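Local coordinates for outer membrane protein TP0453 (Treponema pallidum, PDB 3K8H) that might take part in ligand transport and alters membrane permeability at acidic pH, at residues A[73-78]-A[114-119]; A[200-205]-A[236-241]. All blocks are in the same frame, centred on the assembly; numbering follows the deposited sequence.

Interaction 1 (A[73-78]-A[114-119])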
loop_
_atom_site.group_PDB
_atom_site.type_symbol
_atom_site.label_atom_id
_atom_site.label_comp_id
_atom_site.label_asym_id
_atom_site.label_seq_id
_atom_site.Cartn_x
_atom_site.Cartn_y
_atom_site.Cartn_z
ATOM N N SER A 73 -17.288 15.451 -30.242
ATOM C CA SER A 73 -18.556 15.292 -30.929
ATOM C C SER A 73 -19.665 15.578 -29.931
ATOM O O SER A 73 -19.602 15.133 -28.785
ATOM C CB SER A 73 -18.695 13.895 -31.527
ATOM O OG SER A 73 -19.038 12.977 -30.524
ATOM N N GLY A 74 -20.669 16.339 -30.362
ATOM C CA GLY A 74 -21.728 16.783 -29.460
ATOM C C GLY A 74 -22.842 17.555 -30.140
ATOM O O GLY A 74 -23.322 17.180 -31.218
ATOM N N SER A 75 -23.263 18.632 -29.493
ATOM C CA SER A 75 -24.365 19.452 -29.986
ATOM C C SER A 75 -24.079 20.890 -29.625
ATOM O O SER A 75 -24.096 21.274 -28.451
ATOM C CB SER A 75 -25.702 19.002 -29.389
ATOM O OG SER A 75 -25.938 17.647 -29.723
ATOM N N TYR A 76 -23.788 21.667 -30.653
ATOM C CA TYR A 76 -23.300 23.010 -30.474
ATOM C C TYR A 76 -24.118 23.961 -31.359
ATOM O O TYR A 76 -23.647 24.404 -32.405
ATOM C CB TYR A 76 -21.805 23.062 -30.809
ATOM C CG TYR A 76 -20.973 21.930 -30.197
ATOM C CD1 TYR A 76 -20.746 21.863 -28.820
ATOM C CD2 TYR A 76 -20.421 20.931 -31.004
ATOM C CE1 TYR A 76 -19.990 20.842 -28.270
ATOM C CE2 TYR A 76 -19.667 19.922 -30.473
ATOM C CZ TYR A 76 -19.443 19.877 -29.113
ATOM O OH TYR A 76 -18.703 18.848 -28.592
ATOM N N PRO A 77 -25.360 24.264 -30.943
ATOM C CA PRO A 77 -26.213 25.159 -31.737
ATOM C C PRO A 77 -25.670 26.582 -31.748
ATOM O O PRO A 77 -24.972 26.988 -30.816
ATOM C CB PRO A 77 -27.556 25.125 -30.999
ATOM C CG PRO A 77 -27.463 23.955 -30.047
ATOM C CD PRO A 77 -26.026 23.837 -29.699
ATOM N N TYR A 78 -25.986 27.321 -32.800
ATOM C CA TYR A 78 -25.640 28.736 -32.901
ATOM C C TYR A 78 -26.008 29.533 -31.644
ATOM O O TYR A 78 -25.255 30.411 -31.216
ATOM C CB TYR A 78 -26.325 29.357 -34.119
ATOM C CG TYR A 78 -26.024 30.824 -34.291
ATOM C CD1 TYR A 78 -27.024 31.785 -34.130
ATOM C CD2 TYR A 78 -24.731 31.254 -34.609
ATOM C CE1 TYR A 78 -26.747 33.139 -34.289
ATOM C CE2 TYR A 78 -24.443 32.600 -34.771
ATOM C CZ TYR A 78 -25.456 33.537 -34.610
ATOM O OH TYR A 78 -25.164 34.870 -34.767
ATOM N N ALA A 114 -18.982 22.356 -37.565
ATOM C CA ALA A 114 -20.344 21.919 -37.825
ATOM C C ALA A 114 -21.042 21.798 -36.478
ATOM O O ALA A 114 -20.375 21.674 -35.456
ATOM C CB ALA A 114 -20.359 20.594 -38.582
ATOM N N PRO A 115 -22.385 21.858 -36.470
ATOM C CA PRO A 115 -23.134 21.902 -35.210
ATOM C C PRO A 115 -22.917 20.690 -34.303
ATOM O O PRO A 115 -23.296 20.728 -33.132
ATOM C CB PRO A 115 -24.591 21.977 -35.675
ATOM C CG PRO A 115 -24.520 22.648 -37.007
ATOM C CD PRO A 115 -23.266 22.070 -37.636
ATOM N N HIS A 116 -22.303 19.634 -34.828
ATOM C CA HIS A 116 -22.080 18.424 -34.041
ATOM C C HIS A 116 -20.593 18.105 -33.773
ATOM O O HIS A 116 -20.286 17.115 -33.108
ATOM C CB HIS A 116 -22.826 17.233 -34.674
ATOM C CG HIS A 116 -24.319 17.387 -34.674
ATOM N ND1 HIS A 116 -25.052 17.584 -35.828
ATOM C CD2 HIS A 116 -25.216 17.396 -33.655
ATOM C CE1 HIS A 116 -26.332 17.697 -35.520
ATOM N NE2 HIS A 116 -26.459 17.586 -34.210
ATOM N N PHE A 117 -19.692 18.958 -34.264
ATOM C CA PHE A 117 -18.238 18.812 -34.055
ATOM C C PHE A 117 -17.610 20.052 -33.439
ATOM O O PHE A 117 -17.966 21.171 -33.795
ATOM C CB PHE A 117 -17.479 18.566 -35.381
ATOM C CG PHE A 117 -18.045 17.463 -36.238
ATOM C CD1 PHE A 117 -18.306 16.204 -35.711
ATOM C CD2 PHE A 117 -18.260 17.676 -37.598
ATOM C CE1 PHE A 117 -18.810 15.174 -36.515
ATOM C CE2 PHE A 117 -18.756 16.650 -38.417
ATOM C CZ PHE A 117 -19.033 15.393 -37.863
ATOM N N SER A 118 -16.633 19.839 -32.561
ATOM C CA SER A 118 -15.796 20.913 -32.039
ATOM C C SER A 118 -14.304 20.519 -32.106
ATOM O O SER A 118 -13.967 19.365 -31.906
ATOM C CB SER A 118 -16.191 21.243 -30.601
ATOM O OG SER A 118 -15.937 20.137 -29.736
ATOM N N CYS A 119 -13.431 21.491 -32.375
ATOM C CA CYS A 119 -11.983 21.277 -32.453
ATOM C C CYS A 119 -11.235 22.255 -31.566
ATOM O O CYS A 119 -11.460 23.464 -31.645
ATOM C CB CYS A 119 -11.500 21.437 -33.891
ATOM S SG CYS A 119 -12.156 20.216 -35.047
#

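Interaction 2 (A[200-205]-A[236-241])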
loop_
_atom_site.group_PDB
_atom_site.type_symbol
_atom_site.label_atom_id
_atom_site.label_comp_id
_atom_site.label_asym_id
_atom_site.label_seq_id
_atom_site.Cartn_x
_atom_site.Cartn_y
_atom_site.Cartn_z
ATOM N N TYR A 200 -10.314 5.737 -9.989
ATOM C CA TYR A 200 -10.411 4.993 -11.227
ATOM C C TYR A 200 -9.800 3.612 -11.095
ATOM O O TYR A 200 -8.740 3.447 -10.494
ATOM C CB TYR A 200 -9.774 5.775 -12.393
ATOM C CG TYR A 200 -10.708 6.792 -12.979
ATOM C CD1 TYR A 200 -10.960 7.994 -12.323
ATOM C CD2 TYR A 200 -11.367 6.542 -14.179
ATOM C CE1 TYR A 200 -11.849 8.926 -12.844
ATOM C CE2 TYR A 200 -12.249 7.456 -14.716
ATOM C CZ TYR A 200 -12.489 8.648 -14.041
ATOM O OH TYR A 200 -13.358 9.564 -14.572
ATOM N N LEU A 201 -10.502 2.631 -11.660
ATOM C CA LEU A 201 -10.022 1.262 -11.819
ATOM C C LEU A 201 -9.376 1.210 -13.194
ATOM O O LEU A 201 -9.899 1.794 -14.137
ATOM C CB LEU A 201 -11.223 0.324 -11.806
ATOM C CG LEU A 201 -11.185 -1.079 -11.239
ATOM C CD1 LEU A 201 -10.649 -1.109 -9.788
ATOM C CD2 LEU A 201 -12.615 -1.586 -11.284
ATOM N N TYR A 202 -8.255 0.511 -13.324
ATOM C CA TYR A 202 -7.568 0.467 -14.613
ATOM C C TYR A 202 -6.957 -0.884 -14.885
ATOM O O TYR A 202 -6.672 -1.648 -13.955
ATOM C CB TYR A 202 -6.499 1.573 -14.738
ATOM C CG TYR A 202 -5.333 1.431 -13.794
ATOM C CD1 TYR A 202 -5.275 2.170 -12.607
ATOM C CD2 TYR A 202 -4.288 0.545 -14.076
ATOM C CE1 TYR A 202 -4.209 2.031 -11.731
ATOM C CE2 TYR A 202 -3.227 0.402 -13.216
ATOM C CZ TYR A 202 -3.191 1.145 -12.044
ATOM O OH TYR A 202 -2.129 0.984 -11.191
ATOM N N THR A 203 -6.794 -1.189 -16.167
ATOM C CA THR A 203 -5.917 -2.275 -16.584
ATOM C C THR A 203 -4.978 -1.675 -17.617
ATOM O O THR A 203 -5.344 -0.731 -18.309
ATOM C CB THR A 203 -6.681 -3.486 -17.186
ATOM O OG1 THR A 203 -7.374 -3.084 -18.369
ATOM C CG2 THR A 203 -7.691 -4.019 -16.215
ATOM N N LEU A 204 -3.771 -2.219 -17.702
ATOM C CA LEU A 204 -2.768 -1.752 -18.633
ATOM C C LEU A 204 -1.906 -2.914 -19.109
ATOM O O LEU A 204 -1.774 -3.927 -18.415
ATOM C CB LEU A 204 -1.886 -0.668 -17.982
ATOM C CG LEU A 204 -0.942 -0.998 -16.809
ATOM C CD1 LEU A 204 0.423 -1.547 -17.257
ATOM C CD2 LEU A 204 -0.721 0.245 -15.961
ATOM N N SER A 205 -1.320 -2.758 -20.288
ATOM C CA SER A 205 -0.190 -3.578 -20.683
ATOM C C SER A 205 0.927 -2.685 -21.180
ATOM O O SER A 205 0.680 -1.669 -21.815
ATOM C CB SER A 205 -0.565 -4.609 -21.746
ATOM O OG SER A 205 -1.396 -4.037 -22.713
ATOM N N LEU A 236 3.928 -6.618 -19.842
ATOM C CA LEU A 236 3.554 -6.632 -18.435
ATOM C C LEU A 236 2.099 -6.193 -18.327
ATOM O O LEU A 236 1.707 -5.188 -18.916
ATOM C CB LEU A 236 4.482 -5.724 -17.623
ATOM C CG LEU A 236 4.100 -5.356 -16.180
ATOM C CD1 LEU A 236 3.838 -6.583 -15.331
ATOM C CD2 LEU A 236 5.176 -4.479 -15.548
ATOM N N ILE A 237 1.301 -6.969 -17.602
ATOM C CA ILE A 237 -0.129 -6.705 -17.449
ATOM C C ILE A 237 -0.507 -6.498 -15.988
ATOM O O ILE A 237 -0.151 -7.290 -15.118
ATOM C CB ILE A 237 -0.990 -7.834 -18.061
ATOM C CG1 ILE A 237 -0.831 -7.837 -19.588
ATOM C CG2 ILE A 237 -2.469 -7.664 -17.680
ATOM C CD1 ILE A 237 -1.198 -9.135 -20.238
ATOM N N ILE A 238 -1.217 -5.405 -15.741
ATOM C CA ILE A 238 -1.736 -5.069 -14.434
ATOM C C ILE A 238 -3.233 -4.917 -14.593
ATOM O O ILE A 238 -3.683 -4.203 -15.475
ATOM C CB ILE A 238 -1.133 -3.741 -13.921
ATOM C CG1 ILE A 238 0.395 -3.845 -13.804
ATOM C CG2 ILE A 238 -1.776 -3.311 -12.598
ATOM C CD1 ILE A 238 1.084 -2.506 -13.656
ATOM N N GLU A 239 -3.995 -5.602 -13.742
ATOM C CA GLU A 239 -5.456 -5.552 -13.760
ATOM C C GLU A 239 -5.989 -5.214 -12.384
ATOM O O GLU A 239 -5.536 -5.768 -11.386
ATOM C CB GLU A 239 -6.036 -6.901 -14.164
ATOM C CG GLU A 239 -5.740 -7.325 -15.573
ATOM C CD GLU A 239 -6.257 -8.713 -15.861
ATOM O OE1 GLU A 239 -6.994 -8.865 -16.860
ATOM O OE2 GLU A 239 -5.929 -9.644 -15.088
ATOM N N ASP A 240 -6.977 -4.327 -12.352
ATOM C CA ASP A 240 -7.621 -3.876 -11.118
ATOM C C ASP A 240 -6.677 -3.062 -10.224
ATOM O O ASP A 240 -6.733 -3.146 -8.998
ATOM C CB ASP A 240 -8.266 -5.054 -10.367
ATOM C CG ASP A 240 -9.213 -5.848 -11.241
ATOM O OD1 ASP A 240 -9.871 -5.227 -12.103
ATOM O OD2 ASP A 240 -9.297 -7.088 -11.080
ATOM N N GLY A 241 -5.804 -2.276 -10.848
ATOM C CA GLY A 241 -5.078 -1.239 -10.127
ATOM C C GLY A 241 -6.056 -0.112 -9.854
ATOM O O GLY A 241 -7.124 -0.047 -10.466
#

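Interaction 1 (A[73-78]-A[114-119])
In Y76, CG stands beside the backbone N and anti to the carbonyl carbon (chi1 -46°), which swings the ring back under G74 and up to S118 of strand 117-123. In S118 the strand itself directs CB at the ring, and chi1 (65°) turns OG toward the phenol end. The result is an off-centre CH-pi contact, with S118 CB 4.1 Å from the centroid of the Y76 ring. Y76 OH and S118 OG are 3.3 Å apart, a weak and unsettled bond. G74 C, from the ring's own segment, lies above one face near the rim. The phenol has its stronger partner in T54, through OG1. S118 OG hydrogen-bonds a bound 2-methyl-2,4-pentanediol, probably from the crystallisation liquor.

Two backbone bonds join the segments. G74 N donates to H116 O over 2.9 Å, approaching from above the carbonyl plane. Y76 N reaches P115 O at 2.7 Å, almost in line with the C=O bond. Two successive carbonyls of one turn are thus gripped. H116 keeps its CG beside its own backbone N, and the ring edge faces G74, with CD2 3.1 Å from G74 O in the ring plane.

S73 pairs with F117 as a non-hydrogen-bonded antiparallel pair, CA to CA 4.7 Å. After G74 the chain leaves strand 67-74, and P77 takes the N-cap position of helix 78-81. I50 and I112 pack against Y76 and S118. The arrangement is that of a beta hairpin whose type I turn, A114 to F117, is held at its tip by the outgoing end of neighbouring strand 67-74.

Interaction 2 (A[200-205]-A[236-241])
The Y202 ring lies against G241, and this is the closely packed end of the contact. G241 CA is 3.9 Å from the ring centroid, over the face, and G241 C lies above the rim. CG of Y202 is placed between its backbone N and carbonyl carbon (chi1 66°), which leans the ring across to the partner strand. The glycine has no side chain to hold the ring off. On the same side of the sheet, I238 continues the packing. Its CG2 meets Y202 CE2 at 4.0 Å, and its CD1 meets L204 CD1 at 3.8 Å. The L204 and I238 side chains run side by side and point the same way.

The axes of strands 200-205 and 236-239 run antiparallel, at 170°. L204 and I238 form a regular hydrogen-bonded pair, with L204 N to I238 O at 3.0 Å and I238 N to L204 O at 3.1 Å. Near Y202 the pattern changes. D240 and G241 both face Y202, a G1 beta bulge. Y202 N gives a bond to G241 O, while Y202 O receives G241 N at 3.3 Å and, weakly, D240 N. The chain turns a corner at D240.

The other face is looser and more polar. T203 CG2 touches E239 CG at 3.9 Å, where the two side chains cross at a slant. S205 CB rests on I237 CG1. T203, S205 and E239 are all partly exposed, whereas Y202, L204 and I238 are buried. I237 is the buried exception on this looser face, packed on H230 and E232 of strand 228-232.

Strand 199-207 lies between strands 189-196 and 235-244, and strand 228-232 flanks 235-244 on its far side. Helix 169-177 covers the buried face, with L177 on Y202 and L176 on L204.

Overall arrangement
Interactions 1 and 2 lie on opposite sides of the chain's centre, with their own centres 34 Å apart. Their nearest atoms are about 16 Å apart, so they do not touch. Both belong to the antiparallel strand system of the U-shaped half-barrel. Interaction 1 is a pairing that frays after one bridge; interaction 2 keeps its pairing along the strand, through a bulge. The bound 2-methyl-2,4-pentanediol lies about 3 Å from the S118 side chain in interaction 1. Interaction 1 packs against helix 45-52 and interaction 2 against helix 169-177. These correspond to the regions assigned as amphipathic helices 3 and 7; helix 3 is one of those that move away from helices 7 and 8 when the cavity opens.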